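Local coordinates for hypothetical methylmalonyl-CoA decarboxylase alpha subunit (Sulfolobus tokodaii, PDB 1X0U), which is probably a carboxyl transferase subunit of the ClpP/crotonase fold, its chain carrying two such halves and assembling as a hexamer, at residues E57-R65 against T110-L121; A226-M235 against F304-A312. All coordinates share one frame; numbering follows the deposited sequence.

Contact 1 of 2, residues E57-R65 against T110-L121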
loop_
_atom_site.group_PDB
_atom_site.type_symbol
_atom_site.label_atom_id
_atom_site.label_comp_id
_atom_site.label_asym_id
_atom_site.label_seq_id
_atom_site.Cartn_x
_atom_site.Cartn_y
_atom_site.Cartn_z
ATOM N N GLU A 57 -14.570 32.986 -9.536
ATOM C CA GLU A 57 -13.278 33.597 -9.293
ATOM C C GLU A 57 -12.834 33.559 -7.837
ATOM O O GLU A 57 -13.640 33.724 -6.928
ATOM C CB GLU A 57 -13.310 35.039 -9.821
ATOM C CG GLU A 57 -12.056 35.860 -9.583
ATOM C CD GLU A 57 -12.030 37.121 -10.432
ATOM O OE1 GLU A 57 -13.111 37.618 -10.794
ATOM O OE2 GLU A 57 -10.931 37.618 -10.736
ATOM N N ILE A 58 -11.544 33.312 -7.627
ATOM C CA ILE A 58 -10.976 33.278 -6.288
ATOM C C ILE A 58 -9.946 34.401 -6.227
ATOM O O ILE A 58 -9.338 34.742 -7.247
ATOM C CB ILE A 58 -10.257 31.935 -5.990
ATOM C CG1 ILE A 58 -9.128 31.711 -6.994
ATOM C CG2 ILE A 58 -11.243 30.785 -6.031
ATOM C CD1 ILE A 58 -8.417 30.367 -6.836
ATOM N N MET A 59 -9.755 34.972 -5.038
ATOM C CA MET A 59 -8.793 36.056 -4.829
ATOM C C MET A 59 -8.933 37.156 -5.863
ATOM O O MET A 59 -7.945 37.625 -6.421
ATOM C CB MET A 59 -7.366 35.503 -4.857
ATOM C CG MET A 59 -7.016 34.644 -3.652
ATOM S SD MET A 59 -5.657 33.503 -3.982
ATOM C CE MET A 59 -4.201 34.515 -3.635
ATOM N N THR A 60 -10.168 37.576 -6.104
ATOM C CA THR A 60 -10.444 38.622 -7.082
ATOM C C THR A 60 -9.945 40.015 -6.701
ATOM O O THR A 60 -9.565 40.797 -7.573
ATOM C CB THR A 60 -11.955 38.695 -7.390
ATOM O OG1 THR A 60 -12.375 40.065 -7.447
ATOM C CG2 THR A 60 -12.744 37.953 -6.343
ATOM N N PHE A 61 -9.936 40.336 -5.410
ATOM C CA PHE A 61 -9.471 41.651 -4.986
ATOM C C PHE A 61 -8.011 41.663 -4.546
ATOM O O PHE A 61 -7.445 42.729 -4.307
ATOM C CB PHE A 61 -10.348 42.189 -3.858
ATOM C CG PHE A 61 -11.724 42.610 -4.300
ATOM C CD1 PHE A 61 -12.857 41.996 -3.772
ATOM C CD2 PHE A 61 -11.890 43.648 -5.212
ATOM C CE1 PHE A 61 -14.138 42.412 -4.143
ATOM C CE2 PHE A 61 -13.170 44.071 -5.588
ATOM C CZ PHE A 61 -14.294 43.451 -5.050
ATOM N N ALA A 62 -7.396 40.487 -4.453
ATOM C CA ALA A 62 -6.002 40.386 -4.025
ATOM C C ALA A 62 -5.089 41.337 -4.791
ATOM O O ALA A 62 -5.083 41.342 -6.016
ATOM C CB ALA A 62 -5.512 38.956 -4.184
ATOM N N THR A 63 -4.312 42.133 -4.062
ATOM C CA THR A 63 -3.402 43.102 -4.678
ATOM C C THR A 63 -1.934 42.826 -4.383
ATOM O O THR A 63 -1.591 41.920 -3.623
ATOM C CB THR A 63 -3.700 44.546 -4.195
ATOM O OG1 THR A 63 -3.879 44.540 -2.773
ATOM C CG2 THR A 63 -4.947 45.098 -4.856
ATOM N N THR A 64 -1.064 43.621 -4.996
ATOM C CA THR A 64 0.369 43.479 -4.774
ATOM C C THR A 64 0.705 44.078 -3.415
ATOM O O THR A 64 -0.003 44.955 -2.928
ATOM C CB THR A 64 1.190 44.214 -5.837
ATOM O OG1 THR A 64 2.578 44.125 -5.496
ATOM C CG2 THR A 64 0.780 45.686 -5.914
ATOM N N ARG A 65 1.785 43.593 -2.814
ATOM C CA ARG A 65 2.232 44.073 -1.512
ATOM C C ARG A 65 3.571 44.779 -1.648
ATOM O O ARG A 65 4.121 45.277 -0.662
ATOM C CB ARG A 65 2.383 42.906 -0.541
ATOM C CG ARG A 65 1.116 42.106 -0.341
ATOM C CD ARG A 65 1.378 40.949 0.573
ATOM N NE ARG A 65 0.221 40.080 0.735
ATOM C CZ ARG A 65 0.186 39.056 1.582
ATOM N NH1 ARG A 65 1.243 38.789 2.334
ATOM N NH2 ARG A 65 -0.898 38.300 1.678
ATOM N N THR A 110 2.027 38.303 -5.893
ATOM C CA THR A 110 0.631 37.987 -5.583
ATOM C C THR A 110 -0.020 37.367 -6.824
ATOM O O THR A 110 -0.865 36.477 -6.721
ATOM C CB THR A 110 -0.148 39.258 -5.172
ATOM O OG1 THR A 110 0.477 39.840 -4.023
ATOM C CG2 THR A 110 -1.602 38.923 -4.836
ATOM N N HIS A 111 0.398 37.857 -7.988
ATOM C CA HIS A 111 -0.081 37.384 -9.291
ATOM C C HIS A 111 0.249 35.891 -9.410
ATOM O O HIS A 111 -0.599 35.084 -9.782
ATOM C CB HIS A 111 0.614 38.203 -10.390
ATOM C CG HIS A 111 0.302 37.776 -11.790
ATOM N ND1 HIS A 111 -0.033 38.681 -12.775
ATOM C CD2 HIS A 111 0.394 36.571 -12.404
ATOM C CE1 HIS A 111 -0.128 38.055 -13.934
ATOM N NE2 HIS A 111 0.127 36.774 -13.737
ATOM N N ALA A 112 1.478 35.534 -9.065
ATOM C CA ALA A 112 1.913 34.145 -9.111
ATOM C C ALA A 112 1.140 33.262 -8.128
ATOM O O ALA A 112 0.655 32.187 -8.499
ATOM C CB ALA A 112 3.405 34.056 -8.831
ATOM N N ASN A 113 1.016 33.703 -6.881
ATOM C CA ASN A 113 0.300 32.902 -5.885
ATOM C C ASN A 113 -1.157 32.613 -6.249
ATOM O O ASN A 113 -1.698 31.574 -5.860
ATOM C CB ASN A 113 0.386 33.557 -4.501
ATOM C CG ASN A 113 1.821 33.683 -4.018
ATOM O OD1 ASN A 113 2.649 32.814 -4.287
ATOM N ND2 ASN A 113 2.123 34.762 -3.299
ATOM N N LYS A 114 -1.801 33.519 -6.984
ATOM C CA LYS A 114 -3.181 33.272 -7.401
ATOM C C LYS A 114 -3.192 32.098 -8.382
ATOM O O LYS A 114 -4.056 31.226 -8.321
ATOM C CB LYS A 114 -3.779 34.504 -8.071
ATOM C CG LYS A 114 -3.996 35.687 -7.121
ATOM C CD LYS A 114 -4.662 36.857 -7.836
ATOM C CE LYS A 114 -6.086 36.498 -8.264
ATOM N NZ LYS A 114 -6.728 37.583 -9.070
ATOM N N ILE A 115 -2.220 32.081 -9.288
ATOM C CA ILE A 115 -2.119 31.000 -10.254
ATOM C C ILE A 115 -1.800 29.697 -9.512
ATOM O O ILE A 115 -2.414 28.665 -9.768
ATOM C CB ILE A 115 -1.019 31.296 -11.306
ATOM C CG1 ILE A 115 -1.424 32.506 -12.148
ATOM C CG2 ILE A 115 -0.805 30.084 -12.215
ATOM C CD1 ILE A 115 -0.463 32.800 -13.302
ATOM N N VAL A 116 -0.848 29.764 -8.586
ATOM C CA VAL A 116 -0.430 28.606 -7.790
ATOM C C VAL A 116 -1.632 28.034 -7.042
ATOM O O VAL A 116 -1.821 26.815 -6.995
ATOM C CB VAL A 116 0.677 29.007 -6.759
ATOM C CG1 VAL A 116 0.884 27.901 -5.718
ATOM C CG2 VAL A 116 1.988 29.279 -7.482
ATOM N N ARG A 117 -2.438 28.923 -6.461
ATOM C CA ARG A 117 -3.620 28.518 -5.709
ATOM C C ARG A 117 -4.630 27.798 -6.601
ATOM O O ARG A 117 -5.301 26.868 -6.157
ATOM C CB ARG A 117 -4.251 29.748 -5.041
ATOM C CG ARG A 117 -5.705 29.601 -4.611
ATOM C CD ARG A 117 -5.946 28.490 -3.604
ATOM N NE ARG A 117 -5.318 28.736 -2.314
ATOM C CZ ARG A 117 -5.595 28.042 -1.213
ATOM N NH1 ARG A 117 -6.494 27.066 -1.264
ATOM N NH2 ARG A 117 -4.970 28.314 -0.066
ATOM N N ALA A 118 -4.735 28.228 -7.857
ATOM C CA ALA A 118 -5.648 27.595 -8.803
ATOM C C ALA A 118 -5.151 26.180 -9.053
ATOM O O ALA A 118 -5.925 25.229 -9.023
ATOM C CB ALA A 118 -5.685 28.376 -10.113
ATOM N N TYR A 119 -3.849 26.050 -9.303
ATOM C CA TYR A 119 -3.249 24.745 -9.541
ATOM C C TYR A 119 -3.388 23.822 -8.337
ATOM O O TYR A 119 -3.558 22.614 -8.506
ATOM C CB TYR A 119 -1.767 24.872 -9.884
ATOM C CG TYR A 119 -1.478 24.983 -11.360
ATOM C CD1 TYR A 119 -1.229 26.218 -11.946
ATOM C CD2 TYR A 119 -1.441 23.846 -12.171
ATOM C CE1 TYR A 119 -0.943 26.327 -13.306
ATOM C CE2 TYR A 119 -1.157 23.942 -13.535
ATOM C CZ TYR A 119 -0.907 25.188 -14.095
ATOM O OH TYR A 119 -0.600 25.308 -15.432
ATOM N N GLU A 120 -3.305 24.378 -7.125
ATOM C CA GLU A 120 -3.426 23.553 -5.919
ATOM C C GLU A 120 -4.843 23.015 -5.809
ATOM O O GLU A 120 -5.057 21.894 -5.379
ATOM C CB GLU A 120 -3.110 24.355 -4.647
ATOM C CG GLU A 120 -1.677 24.867 -4.500
ATOM C CD GLU A 120 -1.468 25.597 -3.168
ATOM O OE1 GLU A 120 -2.437 26.212 -2.669
ATOM O OE2 GLU A 120 -0.346 25.565 -2.626
ATOM N N LEU A 121 -5.819 23.832 -6.174
ATOM C CA LEU A 121 -7.199 23.388 -6.103
ATOM C C LEU A 121 -7.479 22.347 -7.189
ATOM O O LEU A 121 -8.081 21.306 -6.924
ATOM C CB LEU A 121 -8.148 24.576 -6.248
ATOM C CG LEU A 121 -8.296 25.471 -5.014
ATOM C CD1 LEU A 121 -9.110 26.712 -5.344
ATOM C CD2 LEU A 121 -8.965 24.669 -3.902
HETATM O O HOH W 1 -8.921 36.094 -9.818
HETATM O O HOH W 2 2.513 41.208 -6.450
HETATM O O HOH W 3 2.898 40.926 -3.739
#
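Thr110 OG1 donates to Thr63 O at 3.0 Å, joining loop 57-65 to helix 110-121; the donor stands 35° out of the carbonyl plane. Two waters reinforce this end: one accepts from Arg65 N and donates to Thr110 OG1 at 2.7 Å, the other lies within bonding distance of Thr64 OG1 and Thr110 N. Thr64 OG1 also accepts from Ala66 N and is bonded to Glu142 OE2.

Apolar packing follows along the helix. With its CG1 lodged between backbone N and carbonyl carbon (chi1 59°), Ile58 sends CD1 across the aliphatic part of Arg117, 3.6 Å from CG, and meets Leu121 CD1 tip to tip. Met59 and Lys114 run past each other in opposite directions, Met59 CE lying 3.7 Å from Lys114 CG, while Met59 SD rests near Arg117 CG. Ala62 CB touches Thr110 CG2 at 4.0 Å.

Polar partners gather round Lys114 NZ, which donates at 2.8 Å to a water close to Glu57 OE2 and Ile58 O. Glu57 itself pairs with Arg43. The lysine thus lends its methylenes to packing while its buried ammonium bonds Val81 O of strand 81-88 and Gly78 O just before it, reaching the loop through water.

Contact 2 of 2, residues A226-M235 against F304-A312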
loop_
_atom_site.group_PDB
_atom_site.type_symbol
_atom_site.label_atom_id
_atom_site.label_comp_id
_atom_site.label_asym_id
_atom_site.label_seq_id
_atom_site.Cartn_x
_atom_site.Cartn_y
_atom_site.Cartn_z
ATOM N N ALA A 226 5.790 26.613 -33.970
ATOM C CA ALA A 226 4.942 25.528 -34.434
ATOM C C ALA A 226 5.558 24.803 -35.623
ATOM O O ALA A 226 5.107 23.717 -35.978
ATOM C CB ALA A 226 3.556 26.056 -34.803
ATOM N N THR A 227 6.592 25.380 -36.232
ATOM C CA THR A 227 7.202 24.737 -37.397
ATOM C C THR A 227 8.695 24.447 -37.318
ATOM O O THR A 227 9.218 23.708 -38.150
ATOM C CB THR A 227 6.961 25.557 -38.696
ATOM O OG1 THR A 227 7.812 26.711 -38.703
ATOM C CG2 THR A 227 5.496 25.999 -38.795
ATOM N N LYS A 228 9.391 25.018 -36.341
ATOM C CA LYS A 228 10.823 24.776 -36.231
ATOM C C LYS A 228 11.280 24.265 -34.867
ATOM O O LYS A 228 11.912 23.211 -34.776
ATOM C CB LYS A 228 11.590 26.049 -36.595
ATOM C CG LYS A 228 11.342 26.524 -38.028
ATOM C CD LYS A 228 11.980 27.881 -38.312
ATOM C CE LYS A 228 11.940 28.204 -39.808
ATOM N NZ LYS A 228 10.563 28.117 -40.397
ATOM N N SER A 229 10.944 25.001 -33.811
ATOM C CA SER A 229 11.345 24.650 -32.445
ATOM C C SER A 229 10.569 23.503 -31.800
ATOM O O SER A 229 11.074 22.829 -30.903
ATOM C CB SER A 229 11.204 25.872 -31.544
ATOM O OG SER A 229 9.838 26.093 -31.249
ATOM N N GLY A 230 9.332 23.305 -32.236
ATOM C CA GLY A 230 8.510 22.260 -31.659
ATOM C C GLY A 230 7.913 22.682 -30.322
ATOM O O GLY A 230 7.262 21.885 -29.647
ATOM N N VAL A 231 8.121 23.939 -29.942
ATOM C CA VAL A 231 7.611 24.443 -28.672
ATOM C C VAL A 231 6.094 24.535 -28.642
ATOM O O VAL A 231 5.471 24.285 -27.617
ATOM C CB VAL A 231 8.205 25.835 -28.349
ATOM C CG1 VAL A 231 7.544 26.419 -27.119
ATOM C CG2 VAL A 231 9.700 25.720 -28.129
ATOM N N VAL A 232 5.506 24.906 -29.774
ATOM C CA VAL A 232 4.065 25.043 -29.880
ATOM C C VAL A 232 3.475 23.776 -30.475
ATOM O O VAL A 232 4.037 23.214 -31.411
ATOM C CB VAL A 232 3.710 26.256 -30.758
ATOM C CG1 VAL A 232 2.257 26.179 -31.223
ATOM C CG2 VAL A 232 3.939 27.531 -29.956
ATOM N N HIS A 233 2.340 23.336 -29.931
ATOM C CA HIS A 233 1.677 22.118 -30.400
ATOM C C HIS A 233 0.560 22.398 -31.397
ATOM O O HIS A 233 0.294 21.587 -32.276
ATOM C CB HIS A 233 1.129 21.317 -29.208
ATOM C CG HIS A 233 2.180 20.933 -28.220
ATOM N ND1 HIS A 233 2.555 21.756 -27.180
ATOM C CD2 HIS A 233 3.007 19.863 -28.171
ATOM C CE1 HIS A 233 3.571 21.208 -26.536
ATOM N NE2 HIS A 233 3.863 20.061 -27.120
ATOM N N PHE A 234 -0.098 23.542 -31.247
ATOM C CA PHE A 234 -1.166 23.935 -32.162
ATOM C C PHE A 234 -1.026 25.408 -32.476
ATOM O O PHE A 234 -0.895 26.237 -31.558
ATOM C CB PHE A 234 -2.552 23.747 -31.554
ATOM C CG PHE A 234 -2.845 22.362 -31.104
ATOM C CD1 PHE A 234 -2.716 22.011 -29.763
ATOM C CD2 PHE A 234 -3.294 21.411 -32.007
ATOM C CE1 PHE A 234 -3.035 20.734 -29.324
ATOM C CE2 PHE A 234 -3.611 20.134 -31.579
ATOM C CZ PHE A 234 -3.485 19.790 -30.237
ATOM N N MET A 235 -1.052 25.733 -33.766
ATOM C CA MET A 235 -0.974 27.122 -34.196
ATOM C C MET A 235 -2.326 27.475 -34.783
ATOM O O MET A 235 -2.865 26.734 -35.594
ATOM C CB MET A 235 0.113 27.317 -35.247
ATOM C CG MET A 235 0.163 28.731 -35.782
ATOM S SD MET A 235 1.680 29.037 -36.696
ATOM C CE MET A 235 1.390 28.021 -38.169
ATOM N N PHE A 304 -9.913 13.888 -36.864
ATOM C CA PHE A 304 -8.585 13.723 -36.296
ATOM C C PHE A 304 -8.038 15.070 -35.822
ATOM O O PHE A 304 -7.878 15.999 -36.624
ATOM C CB PHE A 304 -7.664 13.117 -37.368
ATOM C CG PHE A 304 -6.242 12.893 -36.920
ATOM C CD1 PHE A 304 -5.957 12.094 -35.815
ATOM C CD2 PHE A 304 -5.185 13.423 -37.653
ATOM C CE1 PHE A 304 -4.643 11.823 -35.454
ATOM C CE2 PHE A 304 -3.869 13.161 -37.305
ATOM C CZ PHE A 304 -3.592 12.357 -36.202
ATOM N N LEU A 305 -7.769 15.177 -34.520
ATOM C CA LEU A 305 -7.222 16.406 -33.949
ATOM C C LEU A 305 -5.721 16.169 -33.954
ATOM O O LEU A 305 -5.180 15.444 -33.102
ATOM C CB LEU A 305 -7.741 16.628 -32.517
ATOM C CG LEU A 305 -7.473 18.010 -31.892
ATOM C CD1 LEU A 305 -7.976 18.068 -30.465
ATOM C CD2 LEU A 305 -6.001 18.288 -31.909
ATOM N N GLU A 306 -5.044 16.776 -34.922
ATOM C CA GLU A 306 -3.613 16.570 -35.062
ATOM C C GLU A 306 -2.717 17.460 -34.214
ATOM O O GLU A 306 -2.784 18.689 -34.280
ATOM C CB GLU A 306 -3.208 16.686 -36.532
ATOM C CG GLU A 306 -1.799 16.191 -36.790
ATOM C CD GLU A 306 -1.528 15.967 -38.258
ATOM O OE1 GLU A 306 -2.493 15.826 -39.022
ATOM O OE2 GLU A 306 -0.354 15.919 -38.650
ATOM N N VAL A 307 -1.873 16.805 -33.423
ATOM C CA VAL A 307 -0.924 17.475 -32.540
ATOM C C VAL A 307 0.379 17.723 -33.307
ATOM O O VAL A 307 0.829 16.856 -34.062
ATOM C CB VAL A 307 -0.629 16.588 -31.293
ATOM C CG1 VAL A 307 0.394 17.257 -30.379
ATOM C CG2 VAL A 307 -1.908 16.331 -30.536
ATOM N N HIS A 308 0.985 18.894 -33.109
ATOM C CA HIS A 308 2.235 19.238 -33.794
ATOM C C HIS A 308 2.104 19.088 -35.311
ATOM O O HIS A 308 3.053 18.690 -35.993
ATOM C CB HIS A 308 3.359 18.331 -33.297
ATOM C CG HIS A 308 4.161 18.909 -32.171
ATOM N ND1 HIS A 308 4.718 18.129 -31.177
ATOM C CD2 HIS A 308 4.558 20.181 -31.919
ATOM C CE1 HIS A 308 5.425 18.893 -30.366
ATOM N NE2 HIS A 308 5.347 20.142 -30.793
ATOM N N LYS A 309 0.931 19.413 -35.838
ATOM C CA LYS A 309 0.674 19.278 -37.266
ATOM C C LYS A 309 1.768 19.852 -38.170
ATOM O O LYS A 309 2.199 19.196 -39.114
ATOM C CB LYS A 309 -0.672 19.921 -37.618
ATOM C CG LYS A 309 -1.159 19.593 -39.021
ATOM C CD LYS A 309 -2.565 20.131 -39.267
ATOM C CE LYS A 309 -3.026 19.847 -40.696
ATOM N NZ LYS A 309 -4.446 20.260 -40.923
ATOM N N HIS A 310 2.238 21.055 -37.857
ATOM C CA HIS A 310 3.247 21.715 -38.675
ATOM C C HIS A 310 4.707 21.496 -38.307
ATOM O O HIS A 310 5.599 22.051 -38.947
ATOM C CB HIS A 310 2.936 23.212 -38.725
ATOM C CG HIS A 310 1.532 23.505 -39.138
ATOM N ND1 HIS A 310 0.664 24.238 -38.358
ATOM C CD2 HIS A 310 0.820 23.097 -40.216
ATOM C CE1 HIS A 310 -0.525 24.264 -38.933
ATOM N NE2 HIS A 310 -0.458 23.578 -40.062
ATOM N N TRP A 311 4.961 20.688 -37.287
ATOM C CA TRP A 311 6.339 20.406 -36.876
ATOM C C TRP A 311 6.644 18.934 -37.171
ATOM O O TRP A 311 5.842 18.056 -36.858
ATOM C CB TRP A 311 6.516 20.692 -35.373
ATOM C CG TRP A 311 7.935 20.591 -34.890
ATOM C CD1 TRP A 311 9.020 21.260 -35.385
ATOM C CD2 TRP A 311 8.418 19.801 -33.797
ATOM N NE1 TRP A 311 10.146 20.939 -34.666
ATOM C CE2 TRP A 311 9.807 20.047 -33.685
ATOM C CE3 TRP A 311 7.813 18.911 -32.899
ATOM C CZ2 TRP A 311 10.600 19.434 -32.707
ATOM C CZ3 TRP A 311 8.607 18.300 -31.925
ATOM C CH2 TRP A 311 9.983 18.567 -31.838
ATOM N N ALA A 312 7.794 18.669 -37.779
ATOM C CA ALA A 312 8.180 17.298 -38.111
ATOM C C ALA A 312 6.992 16.518 -38.698
ATOM O O ALA A 312 6.422 15.640 -38.041
ATOM C CB ALA A 312 8.706 16.590 -36.860
HETATM O O HOH W 4 9.308 20.900 -39.123
HETATM O O HOH W 5 -1.253 20.947 -34.588
#
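His310, Trp311 and His308 have the most surface buried here. His310 lies across Thr227: its CB is 3.8 Å from Thr227 CG2, and Met235 CE comes at about a right angle to within 3.9 Å of His310 ND1.

Trp311, with CG anti to the backbone N (chi1 -173°), swings its indole under the helix end. Gly230 CA sits over one face, 3.4 Å from the centroid of the six-membered ring and 19° off its normal, a close CH-pi contact, with Gly230 at positive phi just after the helix. At the rim Trp311 NE1 donates to Lys228 O at 2.9 Å, in a bent bond of 134°.

The His308 ring is sandwiched between Trp311 CE3 over one face and His233 CD2 over the opposite one. In its ring plane NE2 donates to Gly230 O at 2.8 Å, which implies a proton on that nitrogen; this bond and the two covered faces should limit ring rotation. His308 N donates to His233 O at 2.9 Å.

Around this, Phe234 reaches Val307 while packing on helix 239-252; His233 ND1 bonds Ile188 N of strand 187-191, the Val307 side chain packs against Val317 and Phe319 of strand 315-322, and Arg385 of a neighbouring subunit bonds Ser229 O.

Overall arrangement
From the N terminus, the chain leaves strand 56-57 into the loop that follows, passes through strands 81-88 and 91-98, then returns on helix 109-125, where contact 1 closes a loop with 44 intervening residues. Contact 2 opens only later, at the end of helix 222-229, and closes across 68 residues at strand 305-307. The two are therefore in series, neither nested nor crossing, with centres 31 Å apart and nearest atoms about 13 Å apart. Contact 1 lies at the edge of the first seven-stranded sheet bearing strand 56-57. Contact 2 joins the other edge, strand 234-236, to strand 305-307, an outermost strand of the second sheet, so it bridges the two crotonase-like halves.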